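Local coordinates for deoxyhypusine synthase, putative (Entamoeba histolytica, PDB 7L9R), which probably transfers the aminobutyl group of spermidine to the precursor of translation factor eIF5A in an NAD-dependent reaction, as deoxyhypusine synthases do, at residues T88-F93 with N254-H259; T216-A221 with L250-S255; H275-A280 with N285-A290. All coordinates share one frame; numbering follows the deposited sequence.

Contact 1 (T88-F93 with N254-H259)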
loop_
_atom_site.group_PDB
_atom_site.type_symbol
_atom_site.label_atom_id
_atom_site.label_comp_id
_atom_site.label_asym_id
_atom_site.label_seq_id
_atom_site.Cartn_x
_atom_site.Cartn_y
_atom_site.Cartn_z
ATOM N N THR B 88 11.449 -19.814 -24.555
ATOM C CA THR B 88 10.775 -18.633 -25.082
ATOM C C THR B 88 10.637 -17.613 -23.958
ATOM O O THR B 88 10.310 -17.976 -22.824
ATOM C CB THR B 88 9.401 -18.998 -25.653
ATOM O OG1 THR B 88 9.545 -19.971 -26.697
ATOM C CG2 THR B 88 8.722 -17.768 -26.228
ATOM N N ILE B 89 10.933 -16.350 -24.250
ATOM C CA ILE B 89 11.017 -15.315 -23.225
ATOM C C ILE B 89 10.002 -14.218 -23.520
ATOM O O ILE B 89 10.023 -13.615 -24.600
ATOM C CB ILE B 89 12.439 -14.737 -23.120
ATOM C CG1 ILE B 89 13.433 -15.864 -22.818
ATOM C CG2 ILE B 89 12.494 -13.652 -22.059
ATOM C CD1 ILE B 89 14.842 -15.397 -22.577
ATOM N N TYR B 90 9.152 -13.934 -22.533
ATOM C CA TYR B 90 8.098 -12.933 -22.615
ATOM C C TYR B 90 8.469 -11.761 -21.722
ATOM O O TYR B 90 8.797 -11.956 -20.546
ATOM C CB TYR B 90 6.753 -13.518 -22.161
ATOM C CG TYR B 90 6.257 -14.654 -23.021
ATOM C CD1 TYR B 90 6.760 -15.939 -22.869
ATOM C CD2 TYR B 90 5.284 -14.440 -23.991
ATOM C CE1 TYR B 90 6.314 -16.980 -23.669
ATOM C CE2 TYR B 90 4.831 -15.473 -24.793
ATOM C CZ TYR B 90 5.349 -16.740 -24.626
ATOM O OH TYR B 90 4.898 -17.768 -25.422
ATOM N N LEU B 91 8.411 -10.550 -22.268
ATOM C CA LEU B 91 8.721 -9.348 -21.506
ATOM C C LEU B 91 7.468 -8.495 -21.399
ATOM O O LEU B 91 6.925 -8.052 -22.418
ATOM C CB LEU B 91 9.859 -8.558 -22.152
ATOM C CG LEU B 91 10.185 -7.225 -21.481
ATOM C CD1 LEU B 91 10.575 -7.427 -20.022
ATOM C CD2 LEU B 91 11.284 -6.507 -22.246
ATOM N N GLY B 92 7.014 -8.263 -20.173
ATOM C CA GLY B 92 5.865 -7.412 -19.907
ATOM C C GLY B 92 6.303 -6.176 -19.145
ATOM O O GLY B 92 7.125 -6.263 -18.229
ATOM N N PHE B 93 5.761 -5.024 -19.534
ATOM C CA PHE B 93 6.056 -3.786 -18.831
ATOM C C PHE B 93 4.904 -2.814 -19.025
ATOM O O PHE B 93 4.112 -2.933 -19.966
ATOM C CB PHE B 93 7.387 -3.160 -19.284
ATOM C CG PHE B 93 7.500 -2.933 -20.770
ATOM C CD1 PHE B 93 6.872 -1.849 -21.375
ATOM C CD2 PHE B 93 8.278 -3.770 -21.554
ATOM C CE1 PHE B 93 6.991 -1.627 -22.739
ATOM C CE2 PHE B 93 8.402 -3.554 -22.918
ATOM C CZ PHE B 93 7.758 -2.480 -23.513
ATOM N N ASN B 254 -1.554 -17.346 -26.643
ATOM C CA ASN B 254 -1.803 -18.620 -25.982
ATOM C C ASN B 254 -1.253 -19.787 -26.787
ATOM O O ASN B 254 -0.790 -20.768 -26.198
ATOM C CB ASN B 254 -3.291 -18.784 -25.684
ATOM C CG ASN B 254 -3.681 -18.129 -24.358
ATOM O OD1 ASN B 254 -3.498 -18.712 -23.288
ATOM N ND2 ASN B 254 -4.179 -16.899 -24.425
ATOM N N SER B 255 -1.280 -19.708 -28.121
ATOM C CA SER B 255 -0.628 -20.746 -28.913
ATOM C C SER B 255 0.872 -20.753 -28.664
ATOM O O SER B 255 1.493 -21.821 -28.610
ATOM C CB SER B 255 -0.915 -20.554 -30.402
ATOM O OG SER B 255 -2.287 -20.753 -30.689
ATOM N N SER B 256 1.472 -19.571 -28.493
ATOM C CA SER B 256 2.920 -19.500 -28.317
ATOM C C SER B 256 3.350 -20.118 -26.991
ATOM O O SER B 256 4.390 -20.778 -26.923
ATOM C CB SER B 256 3.410 -18.053 -28.431
ATOM O OG SER B 256 3.075 -17.288 -27.288
ATOM N N THR B 257 2.574 -19.915 -25.923
ATOM C CA THR B 257 2.934 -20.548 -24.657
ATOM C C THR B 257 2.671 -22.047 -24.708
ATOM O O THR B 257 3.487 -22.845 -24.233
ATOM C CB THR B 257 2.175 -19.912 -23.493
ATOM O OG1 THR B 257 0.773 -20.172 -23.626
ATOM C CG2 THR B 257 2.394 -18.420 -23.484
ATOM N N ILE B 258 1.542 -22.446 -25.296
ATOM C CA ILE B 258 1.203 -23.863 -25.399
ATOM C C ILE B 258 2.256 -24.615 -26.204
ATOM O O ILE B 258 2.643 -25.737 -25.853
ATOM C CB ILE B 258 -0.205 -24.019 -26.008
ATOM C CG1 ILE B 258 -1.271 -23.619 -24.981
ATOM C CG2 ILE B 258 -0.423 -25.433 -26.525
ATOM C CD1 ILE B 258 -2.660 -23.406 -25.563
ATOM N N HIS B 259 2.737 -24.015 -27.292
ATOM C CA HIS B 259 3.594 -24.712 -28.245
ATOM C C HIS B 259 5.086 -24.488 -28.020
ATOM O O HIS B 259 5.892 -24.973 -28.818
ATOM C CB HIS B 259 3.217 -24.302 -29.670
ATOM C CG HIS B 259 1.846 -24.742 -30.070
ATOM N ND1 HIS B 259 0.982 -23.934 -30.776
ATOM C CD2 HIS B 259 1.181 -25.900 -29.847
ATOM C CE1 HIS B 259 -0.155 -24.577 -30.977
ATOM N NE2 HIS B 259 -0.060 -25.773 -30.423
#

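Contact 2 (T216-A221 with L250-S255)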
loop_
_atom_site.group_PDB
_atom_site.type_symbol
_atom_site.label_atom_id
_atom_site.label_comp_id
_atom_site.label_asym_id
_atom_site.label_seq_id
_atom_site.Cartn_x
_atom_site.Cartn_y
_atom_site.Cartn_z
ATOM N N THR B 216 6.803 -9.974 -31.593
ATOM C CA THR B 216 5.405 -9.575 -31.590
ATOM C C THR B 216 5.073 -8.880 -30.278
ATOM O O THR B 216 5.444 -9.356 -29.199
ATOM C CB THR B 216 4.518 -10.801 -31.806
ATOM O OG1 THR B 216 4.914 -11.459 -33.019
ATOM C CG2 THR B 216 3.044 -10.405 -31.899
ATOM N N ILE B 217 4.375 -7.750 -30.375
ATOM C CA ILE B 217 4.009 -6.932 -29.224
ATOM C C ILE B 217 2.494 -6.993 -29.061
ATOM O O ILE B 217 1.747 -6.576 -29.954
ATOM C CB ILE B 217 4.488 -5.480 -29.383
ATOM C CG1 ILE B 217 6.013 -5.429 -29.520
ATOM C CG2 ILE B 217 4.017 -4.628 -28.209
ATOM C CD1 ILE B 217 6.559 -4.044 -29.799
ATOM N N PHE B 218 2.046 -7.532 -27.934
ATOM C CA PHE B 218 0.632 -7.587 -27.601
ATOM C C PHE B 218 0.253 -6.389 -26.742
ATOM O O PHE B 218 1.009 -5.981 -25.852
ATOM C CB PHE B 218 0.301 -8.888 -26.866
ATOM C CG PHE B 218 0.584 -10.116 -27.674
ATOM C CD1 PHE B 218 -0.307 -10.544 -28.642
ATOM C CD2 PHE B 218 1.758 -10.830 -27.484
ATOM C CE1 PHE B 218 -0.046 -11.674 -29.402
ATOM C CE2 PHE B 218 2.032 -11.962 -28.243
ATOM C CZ PHE B 218 1.126 -12.386 -29.202
ATOM N N CYS B 219 -0.913 -5.814 -27.031
ATOM C CA CYS B 219 -1.425 -4.669 -26.289
ATOM C C CYS B 219 -2.942 -4.633 -26.423
ATOM O O CYS B 219 -3.482 -3.837 -27.201
ATOM C CB CYS B 219 -0.797 -3.362 -26.788
ATOM S SG CYS B 219 -1.224 -1.906 -25.799
ATOM N N PRO B 220 -3.660 -5.477 -25.678
ATOM C CA PRO B 220 -5.124 -5.525 -25.829
ATOM C C PRO B 220 -5.807 -4.190 -25.590
ATOM O O PRO B 220 -6.856 -3.926 -26.185
ATOM C CB PRO B 220 -5.546 -6.562 -24.777
ATOM C CG PRO B 220 -4.334 -7.385 -24.544
ATOM C CD PRO B 220 -3.169 -6.454 -24.691
ATOM N N ALA B 221 -5.237 -3.323 -24.759
ATOM C CA ALA B 221 -5.844 -2.033 -24.466
ATOM C C ALA B 221 -5.313 -0.906 -25.358
ATOM O O ALA B 221 -5.394 0.264 -24.965
ATOM C CB ALA B 221 -5.648 -1.689 -22.988
ATOM N N LEU B 250 -5.353 -12.969 -28.827
ATOM C CA LEU B 250 -5.541 -13.946 -27.758
ATOM C C LEU B 250 -5.067 -15.328 -28.188
ATOM O O LEU B 250 -4.416 -16.039 -27.413
ATOM C CB LEU B 250 -7.013 -14.001 -27.351
ATOM C CG LEU B 250 -7.356 -14.959 -26.206
ATOM C CD1 LEU B 250 -6.745 -14.504 -24.886
ATOM C CD2 LEU B 250 -8.855 -15.152 -26.093
ATOM N N ARG B 251 -5.381 -15.725 -29.423
ATOM C CA ARG B 251 -4.966 -17.037 -29.910
ATOM C C ARG B 251 -3.466 -17.104 -30.175
ATOM O O ARG B 251 -2.854 -18.155 -29.955
ATOM C CB ARG B 251 -5.757 -17.399 -31.169
ATOM C CG ARG B 251 -7.272 -17.359 -30.948
ATOM C CD ARG B 251 -8.062 -18.066 -32.048
ATOM N NE ARG B 251 -7.981 -17.382 -33.331
ATOM C CZ ARG B 251 -7.349 -17.849 -34.399
ATOM N NH1 ARG B 251 -6.751 -19.031 -34.391
ATOM N NH2 ARG B 251 -7.322 -17.114 -35.507
ATOM N N LEU B 252 -2.853 -16.008 -30.639
ATOM C CA LEU B 252 -1.411 -16.025 -30.883
ATOM C C LEU B 252 -0.633 -16.259 -29.598
ATOM O O LEU B 252 0.202 -17.168 -29.521
ATOM C CB LEU B 252 -0.943 -14.718 -31.519
ATOM C CG LEU B 252 -1.100 -14.471 -33.011
ATOM C CD1 LEU B 252 -0.483 -13.121 -33.336
ATOM C CD2 LEU B 252 -0.429 -15.588 -33.810
ATOM N N ILE B 253 -0.900 -15.453 -28.572
ATOM C CA ILE B 253 -0.080 -15.534 -27.371
ATOM C C ILE B 253 -0.314 -16.856 -26.651
ATOM O O ILE B 253 0.631 -17.477 -26.147
ATOM C CB ILE B 253 -0.331 -14.312 -26.465
ATOM C CG1 ILE B 253 0.764 -14.202 -25.403
ATOM C CG2 ILE B 253 -1.730 -14.343 -25.834
ATOM C CD1 ILE B 253 0.609 -13.000 -24.493
ATOM N N ASN B 254 -1.554 -17.346 -26.643
ATOM C CA ASN B 254 -1.803 -18.620 -25.982
ATOM C C ASN B 254 -1.253 -19.787 -26.787
ATOM O O ASN B 254 -0.790 -20.768 -26.198
ATOM C CB ASN B 254 -3.291 -18.784 -25.684
ATOM C CG ASN B 254 -3.681 -18.129 -24.358
ATOM O OD1 ASN B 254 -3.498 -18.712 -23.288
ATOM N ND2 ASN B 254 -4.179 -16.899 -24.425
ATOM N N SER B 255 -1.280 -19.708 -28.121
ATOM C CA SER B 255 -0.628 -20.746 -28.913
ATOM C C SER B 255 0.872 -20.753 -28.664
ATOM O O SER B 255 1.493 -21.821 -28.610
ATOM C CB SER B 255 -0.915 -20.554 -30.402
ATOM O OG SER B 255 -2.287 -20.753 -30.689
#

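Contact 3 (H275-A280 with N285-A290). Unlike the reference sequence in segment 285-290: Glu286 (reference Gly).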
loop_
_atom_site.group_PDB
_atom_site.type_symbol
_atom_site.label_atom_id
_atom_site.label_comp_id
_atom_site.label_asym_id
_atom_site.label_seq_id
_atom_site.Cartn_x
_atom_site.Cartn_y
_atom_site.Cartn_z
ATOM N N HIS B 275 -0.074 -13.810 -14.666
ATOM C CA HIS B 275 1.089 -14.628 -14.318
ATOM C C HIS B 275 0.932 -16.066 -14.795
ATOM O O HIS B 275 1.906 -16.697 -15.227
ATOM C CB HIS B 275 1.320 -14.602 -12.803
ATOM C CG HIS B 275 1.691 -13.256 -12.257
ATOM N ND1 HIS B 275 1.583 -12.093 -12.991
ATOM C CD2 HIS B 275 2.174 -12.892 -11.044
ATOM C CE1 HIS B 275 1.983 -11.071 -12.252
ATOM N NE2 HIS B 275 2.348 -11.530 -11.068
ATOM N N HIS B 276 -0.281 -16.607 -14.709
ATOM C CA HIS B 276 -0.549 -17.989 -15.087
ATOM C C HIS B 276 -0.791 -18.050 -16.592
ATOM O O HIS B 276 -1.847 -17.630 -17.080
ATOM C CB HIS B 276 -1.738 -18.540 -14.302
ATOM C CG HIS B 276 -1.475 -18.686 -12.832
ATOM N ND1 HIS B 276 -1.559 -17.630 -11.950
ATOM C CD2 HIS B 276 -1.120 -19.764 -12.092
ATOM C CE1 HIS B 276 -1.273 -18.050 -10.731
ATOM N NE2 HIS B 276 -1.002 -19.342 -10.789
ATOM N N ILE B 277 0.192 -18.567 -17.322
ATOM C CA ILE B 277 0.105 -18.763 -18.764
ATOM C C ILE B 277 -0.248 -20.221 -19.030
ATOM O O ILE B 277 0.205 -21.121 -18.313
ATOM C CB ILE B 277 1.426 -18.361 -19.451
ATOM C CG1 ILE B 277 2.632 -18.948 -18.704
ATOM C CG2 ILE B 277 1.553 -16.842 -19.526
ATOM C CD1 ILE B 277 3.183 -20.236 -19.302
ATOM N N MET B 278 -1.067 -20.459 -20.052
ATOM C CA MET B 278 -1.556 -21.807 -20.316
ATOM C C MET B 278 -0.414 -22.734 -20.728
ATOM O O MET B 278 0.399 -22.394 -21.594
ATOM C CB MET B 278 -2.636 -21.780 -21.401
ATOM N N ASN B 279 -0.356 -23.908 -20.099
ATOM C CA ASN B 279 0.636 -24.920 -20.425
ATOM C C ASN B 279 0.221 -25.696 -21.672
ATOM O O ASN B 279 -0.878 -25.531 -22.209
ATOM C CB ASN B 279 0.826 -25.895 -19.263
ATOM C CG ASN B 279 1.313 -25.217 -18.000
ATOM O OD1 ASN B 279 1.883 -24.124 -18.041
ATOM N ND2 ASN B 279 1.097 -25.873 -16.863
ATOM N N ALA B 280 1.119 -26.573 -22.124
ATOM C CA ALA B 280 0.803 -27.495 -23.208
ATOM C C ALA B 280 -0.221 -28.548 -22.807
ATOM O O ALA B 280 -0.608 -29.361 -23.655
ATOM C CB ALA B 280 2.076 -28.179 -23.708
ATOM N N ASN B 285 -1.049 -22.355 -15.594
ATOM C CA ASN B 285 -0.091 -22.384 -14.496
ATOM C C ASN B 285 1.015 -21.371 -14.758
ATOM O O ASN B 285 1.128 -20.802 -15.845
ATOM C CB ASN B 285 0.517 -23.783 -14.311
ATOM C CG ASN B 285 -0.339 -24.681 -13.445
ATOM O OD1 ASN B 285 -0.705 -24.317 -12.329
ATOM N ND2 ASN B 285 -0.668 -25.861 -13.960
ATOM N N GLU B 286 1.841 -21.151 -13.741
ATOM C CA GLU B 286 2.972 -20.253 -13.893
ATOM C C GLU B 286 3.952 -20.801 -14.934
ATOM O O GLU B 286 3.841 -21.935 -15.410
ATOM C CB GLU B 286 3.671 -20.034 -12.550
ATOM C CG GLU B 286 2.816 -19.302 -11.515
ATOM C CD GLU B 286 3.583 -18.207 -10.789
ATOM O OE1 GLU B 286 4.822 -18.130 -10.953
ATOM O OE2 GLU B 286 2.944 -17.418 -10.060
ATOM N N ALA B 287 4.912 -19.961 -15.301
ATOM C CA ALA B 287 5.894 -20.315 -16.308
ATOM C C ALA B 287 7.004 -21.153 -15.681
ATOM O O ALA B 287 7.114 -21.264 -14.457
ATOM C CB ALA B 287 6.473 -19.060 -16.955
ATOM N N ASP B 288 7.832 -21.760 -16.536
ATOM C CA ASP B 288 8.976 -22.511 -16.028
ATOM C C ASP B 288 9.921 -21.598 -15.259
ATOM O O ASP B 288 10.453 -21.984 -14.212
ATOM C CB ASP B 288 9.722 -23.190 -17.175
ATOM C CG ASP B 288 8.866 -24.191 -17.921
ATOM O OD1 ASP B 288 8.330 -25.126 -17.282
ATOM O OD2 ASP B 288 8.740 -24.048 -19.157
ATOM N N PHE B 289 10.134 -20.383 -15.764
ATOM C CA PHE B 289 10.920 -19.354 -15.098
ATOM C C PHE B 289 10.117 -18.060 -15.083
ATOM O O PHE B 289 9.527 -17.676 -16.099
ATOM C CB PHE B 289 12.265 -19.117 -15.803
ATOM C CG PHE B 289 13.103 -20.356 -15.960
ATOM C CD1 PHE B 289 13.780 -20.896 -14.877
ATOM C CD2 PHE B 289 13.237 -20.966 -17.200
ATOM C CE1 PHE B 289 14.563 -22.033 -15.021
ATOM C CE2 PHE B 289 14.020 -22.101 -17.352
ATOM C CZ PHE B 289 14.682 -22.638 -16.261
ATOM N N ALA B 290 10.102 -17.377 -13.941
ATOM C CA ALA B 290 9.314 -16.157 -13.837
ATOM C C ALA B 290 10.001 -15.170 -12.906
ATOM O O ALA B 290 10.490 -15.543 -11.837
ATOM C CB ALA B 290 7.888 -16.443 -13.347
#

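Contact 1 (T88-F93 with N254-H259)
A tyrosine on a central strand reaches a helix through its hydroxyl: Tyr90, on strand 87-93, meets Ser256 and Thr257 in the last turn of helix 247-258, in a buried layer between helix and sheet. Tyr90 OH donates a hydrogen bond to Ser256 OG at 2.7 Å, and the serine oxygen lies near the plane of the ring, at its edge. Ser256 OG sits between its own backbone N and carbonyl carbon (chi1 74°), which lets it face the tyrosine while hydrogen-bonding back to Ile253 O one turn earlier; the serine oxygen thus has two partners, the tyrosine hydroxyl and Ile253 O. The other neighbour of the phenol end is Thr257, whose methyl CG2 approaches Tyr90 OH to 3.2 Å and CZ to 3.6 Å, a tight approach; the two side chains cross at about a right angle, with the methyl oblique to the ring. Thr257 N is also 3.2 Å from Tyr90 OH, but the angle is too poor for a hydrogen bond. The parallel sheet has the strand order 3-2-1-4-5-6 of a Rossmann-like fold; strand 87-93 is the first of the six along the chain and lies inside the sheet, and helix 247-258 belongs to the connection that leads into its neighbour, strand 262-268. The ring of Tyr90 meets that of Tyr117 on the adjoining strand 117-120, with planes at about 15°. The hydroxyl of Thr257 turns to Met278 O as its main partner. Asn254 packs on Thr232, and Ile258 and His259 on Glu236, of the second subunit.

Contact 2 (T216-A221 with L250-S255)
Phe218 lays one face of its ring against Ile253 and turns an edge to Leu252, an apolar contact between strand 216-218 and helix 247-258. Ile253 CB stands 3.8 Å from the ring centroid, 18° off the normal, a CH-pi contact displaced toward the rim. With CG1 anti to the backbone N (chi1 -165°), the isoleucine chain continues along the same ring, and CD1 comes within 3.9 Å of Phe218 CD2. Leu252 touches near the ring plane instead, its CB 3.8 Å from Phe218 CE1, the two side chains crossing at about a right angle. Thr216 CG2, 3.8 Å above the plane, lies on the opposite face, so the strand's own methyl and the helix hold the phenylalanine between them. Farther from the ring, the helix carries two extra side-chain bonds. Asn254 ND2 donates to Leu250 O (3.1 Å, nearly straight at 164°), and Ser255 OG reaches Arg251 O at 2.8 Å. Leu250 O and Arg251 O also accept the backbone N-H of Asn254 and Ser255 respectively, each from the opposite face of the carbonyl plane to the side-chain donor. Strand 216-218 is an outermost strand of the parallel sheet within the chain; Phe218 packs on Tyr117 and Ile253 on Val119 of strand 117-120, Leu252 reaches Ser190 of helix 189-200, and Leu250 and Asn254 meet Gly228 and Thr232, respectively, of the second subunit.

Contact 3 (H275-A280 with N285-A290)
One face of the His276 ring carries Glu286 CG, 4.2 Å from the centroid and 23° off the normal, a CH-pi contact shifted toward the rim; at the edge, near the ring plane, lies Asn285 CA. The Glu286 carboxylate plane stands 83° from the imidazole. Glu286 differs from the reference sequence, which has glycine here. In a second pair of flat groups, the side chain of Asn279 crosses that of Asn285 at a slant, their amides close to each other. Between these pairs the backbones form a small beta hairpin: strands 277-278 and 284-285 join as an antiparallel two-stranded sheet, with Ile277 and Asn285 as the hydrogen-bonded pair. That pair is distorted. Asn285 N donates to Ile277 O at 3.2 Å from above the carbonyl plane, while the bond from Ile277 N to Asn285 O is weak, bent to 119°. The first torsion of Ile277 tucks CG1 in between its own N and C, and CD1 thereby comes to 4.2 Å from Ala287 CB. Ala287, just before strand 289-294 of the parallel sheet, rests on Thr263 and Val265 of strand 262-268; Ile277 also touches Thr257 of helix 247-258, and His275 stacks on Tyr292.

In the fold
Of the segments in contact, strand 87-93 comes first along the chain, then strand 216-218, then helix 247-258, which serves both contact 1 and contact 2. As 216-221 lies between 88-93 and the helix, contact 2 closes a shorter loop inside the long one of contact 1; the two share Asn254 and Ser255, and their centres are about 9 Å apart. Together they bind successive turns of one helix to a central strand and an outermost strand of the parallel sheet, while other residues of the same helix meet the second subunit. Contact 3 follows in series as a local hairpin leading into strand 289-294, joined to the end of the helix through Met278 and Asn279.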